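Local coordinates for 2,5-dihydroxypyridine 5,6-dioxygenase (Pseudomonas putida KT2440, PDB 7CN3), which catalyses the iron(II)-dependent, dioxygen-consuming ring cleavage of 2,5-dihydroxypyridine to N-formylmaleamate in the aerobic degradation of nicotinate, at residues 94-99 and 116-121; 175-180 and 187-192; 258-263 and 313-318. All coordinates share one frame; numbering follows the deposited sequence.

Interaction 1 (94-99 and 116-121); sequences ADLVVD and GTRILL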
loop_
_atom_site.group_PDB
_atom_site.type_symbol
_atom_site.label_atom_id
_atom_site.label_comp_id
_atom_site.label_asym_id
_atom_site.label_seq_id
_atom_site.Cartn_x
_atom_site.Cartn_y
_atom_site.Cartn_z
ATOM N N ALA C 94 1.030 -8.336 29.586
ATOM C CA ALA C 94 2.406 -8.202 29.115
ATOM C C ALA C 94 3.342 -7.755 30.232
ATOM O O ALA C 94 2.934 -7.074 31.175
ATOM C CB ALA C 94 2.495 -7.199 27.956
ATOM N N ASP C 95 4.616 -8.138 30.112
ATOM C CA ASP C 95 5.621 -7.574 31.007
ATOM C C ASP C 95 5.980 -6.153 30.606
ATOM O O ASP C 95 6.179 -5.291 31.469
ATOM C CB ASP C 95 6.874 -8.438 31.009
ATOM C CG ASP C 95 6.618 -9.820 31.560
ATOM O OD1 ASP C 95 6.066 -9.929 32.683
ATOM O OD2 ASP C 95 6.939 -10.791 30.849
ATOM N N LEU C 96 6.067 -5.894 29.305
ATOM C CA LEU C 96 6.402 -4.568 28.806
ATOM C C LEU C 96 5.451 -4.212 27.673
ATOM O O LEU C 96 5.221 -5.027 26.771
ATOM C CB LEU C 96 7.859 -4.527 28.336
ATOM C CG LEU C 96 8.388 -3.261 27.649
ATOM C CD1 LEU C 96 9.694 -2.836 28.293
ATOM C CD2 LEU C 96 8.614 -3.543 26.200
ATOM N N VAL C 97 4.885 -3.010 27.719
ATOM C CA VAL C 97 4.072 -2.494 26.619
ATOM C C VAL C 97 4.895 -1.446 25.893
ATOM O O VAL C 97 5.443 -0.532 26.520
ATOM C CB VAL C 97 2.738 -1.896 27.103
ATOM C CG1 VAL C 97 1.994 -1.322 25.934
ATOM C CG2 VAL C 97 1.877 -2.954 27.811
ATOM N N VAL C 98 5.000 -1.584 24.580
ATOM C CA VAL C 98 5.563 -0.530 23.752
ATOM C C VAL C 98 4.406 0.322 23.251
ATOM O O VAL C 98 3.619 -0.122 22.405
ATOM C CB VAL C 98 6.376 -1.083 22.583
ATOM C CG1 VAL C 98 6.888 0.086 21.765
ATOM C CG2 VAL C 98 7.526 -1.944 23.088
ATOM N N ASP C 99 4.306 1.548 23.770
ATOM C CA ASP C 99 3.176 2.414 23.474
ATOM C C ASP C 99 3.548 3.332 22.305
ATOM O O ASP C 99 4.391 4.230 22.444
ATOM C CB ASP C 99 2.781 3.200 24.720
ATOM C CG ASP C 99 1.582 4.089 24.494
ATOM O OD1 ASP C 99 0.908 3.964 23.440
ATOM O OD2 ASP C 99 1.313 4.911 25.388
ATOM N N GLY C 116 2.348 -4.262 37.720
ATOM C CA GLY C 116 3.734 -4.640 37.484
ATOM C C GLY C 116 4.196 -4.500 36.043
ATOM O O GLY C 116 5.408 -4.554 35.779
ATOM N N THR C 117 3.276 -4.334 35.107
ATOM C CA THR C 117 3.659 -4.072 33.726
ATOM C C THR C 117 4.413 -2.752 33.661
ATOM O O THR C 117 4.060 -1.790 34.351
ATOM C CB THR C 117 2.405 -4.035 32.846
ATOM O OG1 THR C 117 1.744 -5.305 32.932
ATOM C CG2 THR C 117 2.722 -3.685 31.363
ATOM N N ARG C 118 5.494 -2.724 32.886
ATOM C CA ARG C 118 6.175 -1.475 32.578
ATOM C C ARG C 118 5.818 -1.028 31.160
ATOM O O ARG C 118 5.409 -1.827 30.313
ATOM C CB ARG C 118 7.688 -1.626 32.742
ATOM C CG ARG C 118 8.324 -2.777 31.968
ATOM C CD ARG C 118 9.578 -3.272 32.708
ATOM N NE ARG C 118 10.471 -4.012 31.819
ATOM C CZ ARG C 118 10.420 -5.328 31.640
ATOM N NH1 ARG C 118 9.525 -6.064 32.294
ATOM N NH2 ARG C 118 11.262 -5.914 30.805
ATOM N N ILE C 119 5.944 0.270 30.906
ATOM C CA ILE C 119 5.499 0.841 29.638
ATOM C C ILE C 119 6.580 1.760 29.104
ATOM O O ILE C 119 7.061 2.639 29.833
ATOM C CB ILE C 119 4.184 1.631 29.774
ATOM C CG1 ILE C 119 3.054 0.784 30.355
ATOM C CG2 ILE C 119 3.769 2.207 28.435
ATOM C CD1 ILE C 119 1.899 1.654 30.815
ATOM N N LEU C 120 6.917 1.588 27.822
ATOM C CA LEU C 120 7.824 2.476 27.099
ATOM C C LEU C 120 7.062 3.179 25.984
ATOM O O LEU C 120 6.623 2.535 25.025
ATOM C CB LEU C 120 9.008 1.705 26.527
ATOM C CG LEU C 120 10.053 2.497 25.731
ATOM C CD1 LEU C 120 10.777 3.491 26.617
ATOM C CD2 LEU C 120 11.045 1.559 25.089
ATOM N N LEU C 121 6.905 4.497 26.109
ATOM C CA LEU C 121 6.325 5.302 25.047
ATOM C C LEU C 121 7.367 5.516 23.954
ATOM O O LEU C 121 8.543 5.771 24.239
ATOM C CB LEU C 121 5.852 6.650 25.602
ATOM C CG LEU C 121 5.127 7.600 24.635
ATOM C CD1 LEU C 121 3.827 7.007 24.147
ATOM C CD2 LEU C 121 4.876 8.986 25.261
HETATM O O HOH W 1 7.223 -5.507 33.844
#
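Arg-118 lies across Leu-96 at a slant, with the CB of Leu-96 over the centre of one face of its guanidinium group and Leu-96 CD1 3.8 Å from NE of Arg-118. Its CG sits between the backbone N and the carbonyl carbon (chi1 54°), and from there the chain runs extended to NE, which carries the charged end back over the neighbouring strand. There NH1 gives a bond to a water in the guanidinium plane, 2.8 Å away, and the same water donates to the carbonyl oxygens of Asp-95 and Gly-116. A long, flat cation suits this place because its three nitrogens reach further acceptors: Ser-19 O, Gln-25 OE1 and Ala-181 O. Strands 96-99 and 118-121 run parallel and belong to a beta-alpha-beta unit whose crossover contains helix 107-114. Their backbone bonds alternate in the usual parallel manner, for instance Val-97 N to Arg-118 O at 2.9 Å and Leu-120 N to Val-97 O at 2.9 Å. On the face of Val-97 and Ile-119, Ile-119 packs on Gln-109 and Leu-113 of that helix; Val-97 CG2 meets Thr-117 CG2 at 3.7 Å. The hydroxyl OG1 of Thr-117 turns to donate to Ala-94 O at 2.8 Å. Farther along, Asp-99 and Leu-121 run alongside each other in the same direction, with Leu-121 CD1 3.5 Å from OD2 of Asp-99, whose carboxylate accepts backbone N-H groups of Met-101, Met-102 and Leu-103.

Interaction 2 (175-180 and 187-192); sequences VTEYGY and WDHWPS. With G6C (5-oxidanyl-1H-pyridin-2-one), chain M.
Asp-188 holds the turn at Tyr-178 and Gly-179 with both carboxylate oxygens. Its OD2 takes the N-H of Tyr-178 at 3.0 Å through the syn lone pair, while OD1 accepts Gly-179 N at 2.9 Å from above the carboxylate plane. Arg-186 forms a salt bridge with OD2, which probably favours the ionised state of this buried acid. Gly-179 suits its positive phi, where any side chain would collide with the carbonyl oxygen of Tyr-178. The bound 5-oxidanyl-1H-pyridin-2-one is gripped from both segments. Its NE1 donates to Glu-177 OE2 at 3.0 Å, and His-189 ND1 donates at 2.6 Å to the ligand atom OH, the oxygen on the carbon next to NE1, with an almost straight angle of 172°, this oxygen lying in the imidazole plane; His-105 adds a further bond. With CG anti to the carbonyl carbon (chi1 -67°) and the chain extended beyond it, the carboxylate of Glu-177 is carried to the ligand. Strand 187-189 edges the parallel sheet beside 118-121, whereas 175-177 edges an antiparallel sheet beside 194-197, and the contact thus joins two sheets at the substrate pocket. A water bridges their backbones, donating to Thr-176 O and Trp-187 O. Trp-187 presents its ring edge to Glu-177, CZ3 lying 3.0 Å from OE2, with ring and carboxylate planes 88° apart. Over the centre of the Tyr-178 ring sits Asp-188 OD2, 3.7 Å above the plane. At the Gly-179 end, Trp-190 CB packs at 3.4 Å against Gly-179 O, while its NE1 hydrogen-bonds Leu-129 O and its ring meets Phe-12.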
loop_
_atom_site.group_PDB
_atom_site.type_symbol
_atom_site.label_atom_id
_atom_site.label_comp_id
_atom_site.label_asym_id
_atom_site.label_seq_id
_atom_site.Cartn_x
_atom_site.Cartn_y
_atom_site.Cartn_z
ATOM N N VAL C 175 9.317 11.943 39.606
ATOM C CA VAL C 175 9.205 11.099 38.424
ATOM C C VAL C 175 10.406 11.372 37.534
ATOM O O VAL C 175 10.747 12.535 37.294
ATOM C CB VAL C 175 7.887 11.353 37.665
ATOM C CG1 VAL C 175 7.787 10.437 36.448
ATOM C CG2 VAL C 175 6.693 11.136 38.594
ATOM N N THR C 176 11.058 10.300 37.073
ATOM C CA THR C 176 12.235 10.379 36.218
ATOM C C THR C 176 11.906 9.844 34.835
ATOM O O THR C 176 11.027 8.998 34.676
ATOM C CB THR C 176 13.410 9.568 36.774
ATOM O OG1 THR C 176 13.044 8.183 36.821
ATOM C CG2 THR C 176 13.849 10.064 38.185
ATOM N N GLU C 177 12.642 10.328 33.840
ATOM C CA GLU C 177 12.533 9.848 32.465
ATOM C C GLU C 177 13.943 9.820 31.901
ATOM O O GLU C 177 14.532 10.877 31.651
ATOM C CB GLU C 177 11.614 10.740 31.609
ATOM C CG GLU C 177 10.138 10.704 32.023
ATOM C CD GLU C 177 9.249 11.484 31.064
ATOM O OE1 GLU C 177 9.655 11.651 29.910
ATOM O OE2 GLU C 177 8.157 11.933 31.462
ATOM N N TYR C 178 14.494 8.620 31.728
ATOM C CA TYR C 178 15.816 8.470 31.141
ATOM C C TYR C 178 15.784 7.657 29.852
ATOM O O TYR C 178 16.844 7.366 29.292
ATOM C CB TYR C 178 16.798 7.863 32.153
ATOM C CG TYR C 178 16.280 6.685 32.958
ATOM C CD1 TYR C 178 16.185 5.423 32.392
ATOM C CD2 TYR C 178 15.915 6.834 34.285
ATOM C CE1 TYR C 178 15.738 4.340 33.117
ATOM C CE2 TYR C 178 15.459 5.755 35.032
ATOM C CZ TYR C 178 15.369 4.508 34.444
ATOM O OH TYR C 178 14.916 3.425 35.176
ATOM N N GLY C 179 14.601 7.294 29.354
ATOM C CA GLY C 179 14.482 6.776 28.003
ATOM C C GLY C 179 14.233 5.287 27.861
ATOM O O GLY C 179 14.071 4.817 26.724
ATOM N N TYR C 180 14.209 4.513 28.943
ATOM C CA TYR C 180 13.897 3.107 28.762
ATOM C C TYR C 180 13.170 2.580 29.990
ATOM O O TYR C 180 13.253 3.149 31.081
ATOM C CB TYR C 180 15.154 2.277 28.437
ATOM C CG TYR C 180 16.351 2.415 29.370
ATOM C CD1 TYR C 180 17.280 3.432 29.196
ATOM C CD2 TYR C 180 16.580 1.495 30.377
ATOM C CE1 TYR C 180 18.382 3.535 30.006
ATOM C CE2 TYR C 180 17.696 1.589 31.207
ATOM C CZ TYR C 180 18.596 2.611 31.006
ATOM O OH TYR C 180 19.717 2.720 31.802
ATOM N N TRP C 187 6.863 3.576 34.053
ATOM C CA TRP C 187 6.715 4.142 32.717
ATOM C C TRP C 187 7.927 5.010 32.383
ATOM O O TRP C 187 8.564 5.584 33.274
ATOM C CB TRP C 187 5.423 4.969 32.624
ATOM C CG TRP C 187 5.218 5.756 31.324
ATOM C CD1 TRP C 187 4.525 5.346 30.221
ATOM C CD2 TRP C 187 5.668 7.099 31.037
ATOM N NE1 TRP C 187 4.540 6.336 29.251
ATOM C CE2 TRP C 187 5.234 7.416 29.727
ATOM C CE3 TRP C 187 6.401 8.055 31.756
ATOM C CZ2 TRP C 187 5.505 8.659 29.121
ATOM C CZ3 TRP C 187 6.673 9.290 31.154
ATOM C CH2 TRP C 187 6.220 9.578 29.850
ATOM N N ASP C 188 8.259 5.073 31.095
ATOM C CA ASP C 188 9.309 5.953 30.603
ATOM C C ASP C 188 9.027 6.252 29.135
ATOM O O ASP C 188 8.105 5.697 28.533
ATOM C CB ASP C 188 10.698 5.338 30.789
ATOM C CG ASP C 188 11.783 6.399 30.970
ATOM O OD1 ASP C 188 11.795 7.360 30.180
ATOM O OD2 ASP C 188 12.611 6.280 31.905
ATOM N N HIS C 189 9.862 7.103 28.549
ATOM C CA HIS C 189 9.606 7.643 27.218
ATOM C C HIS C 189 10.926 7.725 26.474
ATOM O O HIS C 189 11.858 8.386 26.943
ATOM C CB HIS C 189 8.939 9.031 27.323
ATOM C CG HIS C 189 8.534 9.620 26.004
ATOM N ND1 HIS C 189 8.078 10.916 25.880
ATOM C CD2 HIS C 189 8.539 9.098 24.754
ATOM C CE1 HIS C 189 7.803 11.158 24.610
ATOM N NE2 HIS C 189 8.062 10.066 23.910
ATOM N N TRP C 190 11.016 7.038 25.336
ATOM C CA TRP C 190 12.159 7.202 24.445
ATOM C C TRP C 190 11.764 8.206 23.368
ATOM O O TRP C 190 10.838 7.930 22.594
ATOM C CB TRP C 190 12.545 5.850 23.830
ATOM C CG TRP C 190 13.517 5.832 22.623
ATOM C CD1 TRP C 190 14.454 6.780 22.275
ATOM C CD2 TRP C 190 13.658 4.766 21.660
ATOM N NE1 TRP C 190 15.154 6.374 21.149
ATOM C CE2 TRP C 190 14.680 5.148 20.752
ATOM C CE3 TRP C 190 13.018 3.529 21.478
ATOM C CZ2 TRP C 190 15.063 4.342 19.684
ATOM C CZ3 TRP C 190 13.412 2.721 20.410
ATOM C CH2 TRP C 190 14.415 3.135 19.531
ATOM N N PRO C 191 12.391 9.391 23.288
ATOM C CA PRO C 191 13.539 9.976 24.007
ATOM C C PRO C 191 13.160 10.786 25.238
ATOM O O PRO C 191 12.070 11.362 25.297
ATOM C CB PRO C 191 14.137 10.916 22.967
ATOM C CG PRO C 191 12.857 11.449 22.221
ATOM C CD PRO C 191 11.804 10.355 22.328
ATOM N N SER C 192 14.066 10.869 26.211
ATOM C CA SER C 192 13.840 11.808 27.301
ATOM C C SER C 192 15.156 12.215 27.965
ATOM O O SER C 192 16.124 12.567 27.283
ATOM C CB SER C 192 12.842 11.215 28.312
ATOM O OG SER C 192 13.168 9.885 28.644
HETATM O OB G6C M . 3.686 15.638 29.389
HETATM C CG G6C M . 4.716 14.844 28.984
HETATM C CD1 G6C M . 5.662 14.475 29.934
HETATM C CD2 G6C M . 4.813 14.430 27.659
HETATM N NE1 G6C M . 6.680 13.697 29.568
HETATM C CE2 G6C M . 5.886 13.628 27.304
HETATM C CZ G6C M . 6.807 13.271 28.291
HETATM O OH G6C M . 7.862 12.468 27.985
HETATM O O HOH W 2 8.840 7.594 35.113
#

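Interaction 3 (258-263 and 313-318); sequences PEVYGI and RKTPCH. With FE2 (Fe (II) ion), chain L.
Glu-259 and Arg-313 run antiparallel to one another, touching through their carbon chains rather than as an ion pair: CB of Glu-259 lies 3.7 Å from CD of Arg-313, and the two flat groups are 80° apart. The close-packed part lies deeper. There Val-260 CG1 presses on Cys-317 CB at 3.4 Å, tighter than usual for two carbons, and crosses Thr-315, whose OG1 bonds to Asp-257. The bend at chi3 (-51°) swings the guanidinium of Arg-313 over Gly-262, whose CA lies against one face where no side chain would fit, and NH2 donates to Ile-263 O at 3.0 Å from above the carbonyl plane, while NE donates to Gly-304 O. Replacing Arg-313 by an alanine is likely to deprive Ile-263 O and Gly-304 O of these side-chain donors and to open a gap over Gly-262. Toward solvent the contact is looser: Glu-259 OE1 accepts a weak bond, 3.4 Å long, from Lys-314 N, and the exposed Lys-314 chain leads away. A water links the backbones, donating to Val-260 O and Cys-317 O. His-318 follows, its NE2 2.3 Å from the iron(II), which two waters, His-265, Ser-302 and Asp-320 also bind. In the chain the 3-10 turn 258-261 follows helix 243-254, whose Met-252 touches Val-260, and precedes strand 263-269, while 313-318 leads into strand 319-323 of the same antiparallel sheet.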
loop_
_atom_site.group_PDB
_atom_site.type_symbol
_atom_site.label_atom_id
_atom_site.label_comp_id
_atom_site.label_asym_id
_atom_site.label_seq_id
_atom_site.Cartn_x
_atom_site.Cartn_y
_atom_site.Cartn_z
ATOM N N PRO C 258 -12.302 25.694 34.896
ATOM C CA PRO C 258 -11.319 26.456 35.697
ATOM C C PRO C 258 -10.066 25.669 36.038
ATOM O O PRO C 258 -9.039 26.273 36.367
ATOM C CB PRO C 258 -12.102 26.836 36.963
ATOM C CG PRO C 258 -13.561 26.740 36.568
ATOM C CD PRO C 258 -13.631 25.637 35.539
ATOM N N GLU C 259 -10.111 24.345 35.924
ATOM C CA GLU C 259 -8.987 23.495 36.278
ATOM C C GLU C 259 -7.821 23.583 35.300
ATOM O O GLU C 259 -6.732 23.101 35.627
ATOM C CB GLU C 259 -9.457 22.048 36.354
ATOM C CG GLU C 259 -10.397 21.745 37.515
ATOM C CD GLU C 259 -10.745 20.276 37.562
ATOM O OE1 GLU C 259 -10.176 19.517 36.741
ATOM O OE2 GLU C 259 -11.571 19.879 38.409
ATOM N N VAL C 260 -8.021 24.134 34.100
ATOM C CA VAL C 260 -6.906 24.227 33.168
ATOM C C VAL C 260 -5.832 25.182 33.689
ATOM O O VAL C 260 -4.691 25.133 33.219
ATOM C CB VAL C 260 -7.368 24.646 31.748
ATOM C CG1 VAL C 260 -8.594 23.858 31.305
ATOM C CG2 VAL C 260 -7.646 26.138 31.664
ATOM N N TYR C 261 -6.156 26.037 34.663
ATOM C CA TYR C 261 -5.197 27.005 35.181
ATOM C C TYR C 261 -4.350 26.470 36.335
ATOM O O TYR C 261 -3.458 27.181 36.806
ATOM C CB TYR C 261 -5.924 28.290 35.610
ATOM C CG TYR C 261 -6.726 28.913 34.473
ATOM C CD1 TYR C 261 -6.086 29.548 33.424
ATOM C CD2 TYR C 261 -8.117 28.835 34.444
ATOM C CE1 TYR C 261 -6.801 30.098 32.378
ATOM C CE2 TYR C 261 -8.842 29.385 33.412
ATOM C CZ TYR C 261 -8.177 30.015 32.375
ATOM O OH TYR C 261 -8.877 30.562 31.321
ATOM N N GLY C 262 -4.579 25.240 36.786
ATOM C CA GLY C 262 -3.780 24.706 37.875
ATOM C C GLY C 262 -2.384 24.336 37.408
ATOM O O GLY C 262 -2.189 23.823 36.309
ATOM N N ILE C 263 -1.396 24.593 38.255
ATOM C CA ILE C 263 -0.031 24.208 37.914
ATOM C C ILE C 263 0.127 22.709 38.117
ATOM O O ILE C 263 -0.297 22.163 39.140
ATOM C CB ILE C 263 0.986 24.989 38.752
ATOM C CG1 ILE C 263 0.900 26.470 38.392
ATOM C CG2 ILE C 263 2.395 24.429 38.527
ATOM C CD1 ILE C 263 1.340 26.776 36.997
ATOM N N ARG C 313 -7.506 17.070 39.621
ATOM C CA ARG C 313 -7.894 17.674 38.351
ATOM C C ARG C 313 -7.756 16.698 37.189
ATOM O O ARG C 313 -6.654 16.230 36.880
ATOM C CB ARG C 313 -7.076 18.940 38.105
ATOM C CG ARG C 313 -7.294 19.982 39.211
ATOM C CD ARG C 313 -6.777 21.341 38.786
ATOM N NE ARG C 313 -5.405 21.249 38.298
ATOM C CZ ARG C 313 -4.332 21.263 39.086
ATOM N NH1 ARG C 313 -4.481 21.363 40.398
ATOM N NH2 ARG C 313 -3.110 21.182 38.558
ATOM N N LYS C 314 -8.879 16.432 36.524
ATOM C CA LYS C 314 -8.938 15.550 35.366
ATOM C C LYS C 314 -9.039 16.306 34.036
ATOM O O LYS C 314 -9.223 15.672 32.995
ATOM C CB LYS C 314 -10.131 14.602 35.510
ATOM C CG LYS C 314 -11.479 15.331 35.536
ATOM C CD LYS C 314 -12.640 14.410 35.935
ATOM C CE LYS C 314 -13.821 14.547 34.967
ATOM N NZ LYS C 314 -13.609 13.780 33.696
ATOM N N THR C 315 -8.900 17.634 34.050
ATOM C CA THR C 315 -9.200 18.481 32.896
ATOM C C THR C 315 -8.353 18.114 31.674
ATOM O O THR C 315 -7.213 17.662 31.802
ATOM C CB THR C 315 -8.979 19.949 33.265
ATOM O OG1 THR C 315 -9.670 20.798 32.334
ATOM C CG2 THR C 315 -7.487 20.284 33.298
ATOM N N PRO C 316 -8.899 18.286 30.459
ATOM C CA PRO C 316 -8.158 17.878 29.260
ATOM C C PRO C 316 -7.099 18.861 28.794
ATOM O O PRO C 316 -6.117 18.447 28.173
ATOM C CB PRO C 316 -9.264 17.728 28.204
ATOM C CG PRO C 316 -10.348 18.607 28.679
ATOM C CD PRO C 316 -10.314 18.568 30.161
ATOM N N CYS C 317 -7.280 20.156 29.043
ATOM C CA CYS C 317 -6.351 21.144 28.502
ATOM C C CYS C 317 -5.011 21.056 29.203
ATOM O O CYS C 317 -4.917 21.259 30.413
ATOM C CB CYS C 317 -6.894 22.560 28.638
ATOM S SG CYS C 317 -5.656 23.803 28.152
ATOM N N HIS C 318 -3.965 20.828 28.434
ATOM C CA HIS C 318 -2.682 20.538 29.029
ATOM C C HIS C 318 -1.543 21.208 28.261
ATOM O O HIS C 318 -1.403 20.992 27.052
ATOM C CB HIS C 318 -2.486 19.038 29.048
ATOM C CG HIS C 318 -1.140 18.672 29.509
ATOM N ND1 HIS C 318 -0.143 18.261 28.654
ATOM C CD2 HIS C 318 -0.585 18.778 30.731
ATOM C CE1 HIS C 318 0.957 18.067 29.350
ATOM N NE2 HIS C 318 0.710 18.376 30.610
HETATM FE FE FE2 L . 2.852 18.470 31.421
HETATM O O HOH W 3 -3.834 23.477 31.062
HETATM O O HOH W 4 1.055 17.483 32.476
HETATM O O HOH W 5 4.204 17.237 30.121
#

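Overall arrangement
The three contacts come in series along the chain, one finishing before the next starts. Interactions 1 and 2 are adjacent, their centres about 12 Å apart: strands 118-121 and 187-189 are neighbours in the parallel sheet, where Leu-121 probably bonds through its backbone to Asp-188 and Trp-190. Strand 175-177 of interaction 2 belongs to the antiparallel sheet that also contains strands 263-269 and 319-323, into which the segments of interaction 3 run. Interaction 3 is centred about 23 Å from interaction 2 and 27 Å from interaction 1, touching neither. The active site brings the last two together: interaction 2 binds the dihydroxypyridine and interaction 3 supplies an iron ligand.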